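Local coordinates for protein adenine phosphoribosyltransferase (Giardia intestinalis, PDB 1L1Q) that transfers the phosphoribosyl group of PRPP to adenine, forming AMP and pyrophosphate in purine salvage, at residues A[144-147]-A[148-151]. Residues are numbered along the deposited sequence; the frame is centred on the assembly and turned at random.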
# COMPACT_ATOMS: atom_id res chain seq x y z
N GLY A 144 7.94 9.06 19.94
CA GLY A 144 9.33 9.26 20.31
C GLY A 144 10.27 9.81 19.26
O GLY A 144 11.43 10.08 19.57
N VAL A 145 9.80 9.98 18.03
CA VAL A 145 10.67 10.51 16.98
C VAL A 145 10.94 11.99 17.24
O VAL A 145 10.01 12.74 17.55
CB VAL A 145 10.05 10.36 15.57
CG1 VAL A 145 11.02 10.85 14.51
CG2 VAL A 145 9.68 8.90 15.33
N LYS A 146 12.20 12.41 17.09
CA LYS A 146 12.55 13.80 17.32
C LYS A 146 12.12 14.71 16.17
O LYS A 146 12.26 14.35 15.00
CB LYS A 146 14.06 13.93 17.54
CG LYS A 146 14.58 13.15 18.73
CD LYS A 146 16.09 13.26 18.81
CE LYS A 146 16.68 12.45 19.95
NZ LYS A 146 18.18 12.48 19.89
N PRO A 147 11.60 15.91 16.49
CA PRO A 147 11.15 16.84 15.45
C PRO A 147 12.15 17.05 14.32
O PRO A 147 11.78 17.02 13.15
CB PRO A 147 10.89 18.13 16.24
CG PRO A 147 10.41 17.61 17.56
CD PRO A 147 11.40 16.50 17.83
N GLU A 148 13.43 17.22 14.66
CA GLU A 148 14.44 17.45 13.63
C GLU A 148 14.75 16.19 12.82
O GLU A 148 15.53 16.26 11.87
CB GLU A 148 15.74 17.98 14.25
CG GLU A 148 15.58 18.59 15.63
CD GLU A 148 15.48 17.55 16.72
OE1 GLU A 148 16.48 16.85 16.97
OE2 GLU A 148 14.39 17.42 17.33
N ASN A 149 14.15 15.06 13.19
CA ASN A 149 14.41 13.81 12.46
C ASN A 149 13.23 13.34 11.61
O ASN A 149 13.09 12.15 11.33
CB ASN A 149 14.83 12.69 13.43
CG ASN A 149 16.24 12.89 13.99
OD1 ASN A 149 17.11 13.43 13.31
ND2 ASN A 149 16.46 12.45 15.22
N ILE A 150 12.41 14.29 11.19
CA ILE A 150 11.25 13.98 10.36
C ILE A 150 11.34 14.73 9.04
O ILE A 150 11.56 15.94 9.01
CB ILE A 150 9.94 14.39 11.06
CG1 ILE A 150 9.80 13.64 12.38
CG2 ILE A 150 8.75 14.11 10.15
CD1 ILE A 150 8.58 14.03 13.17
N TYR A 151 11.18 13.98 7.95
CA TYR A 151 11.21 14.54 6.60
C TYR A 151 9.90 14.15 5.94
O TYR A 151 9.32 13.12 6.26
CB TYR A 151 12.37 13.95 5.80
CG TYR A 151 13.72 14.33 6.33
CD1 TYR A 151 14.22 13.74 7.50
CD2 TYR A 151 14.50 15.29 5.69
CE1 TYR A 151 15.48 14.10 8.00
CE2 TYR A 151 15.75 15.65 6.19
CZ TYR A 151 16.23 15.06 7.34
OH TYR A 151 17.46 15.44 7.83
O HOH W 1 14.41 10.72 16.35
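K146 and N149 run side by side in the same direction from a tight turn, the amide ND2 lying 3.7 Å from both CB and CD of the lysine. The turn beneath them is closed by N149 N, which donates to K146 O over 2.7 Å, reaching it from above the carbonyl plane, 49° out of it. A single water fastens the pair, accepting from K146 N and from N149 ND2, each at 2.9 Å, and helps fix the amide's rotation. E148 crosses the lysine at an angle. A nearly eclipsed chi1 (-20°) and a bend at chi2 bring OE2 over the face of the proline ring, 3.2 Å from P147 CD; the ammonium of K146 extends past the carboxylate, and the two opposite charges do not meet. A weak hydrogen bond of 3.4 Å from I150 N to P147 O continues the turn. On the buried side V145 and I150 cross obliquely, and CG1 of each meets the other at 3.7 Å. The valine branch gets there by standing anti to its own nitrogen (chi1 -177°), while I150 also rests on I137 and E141 of the preceding helix. A Schellman motif at G144 ends helix 131-142, and a short 3-10 turn at P147 and E148 leads into strand 150-154: the second connection of the beta-alpha-beta crossover from strand 120-124 to its parallel neighbour, in the α/β phosphoribosyltransferase fold.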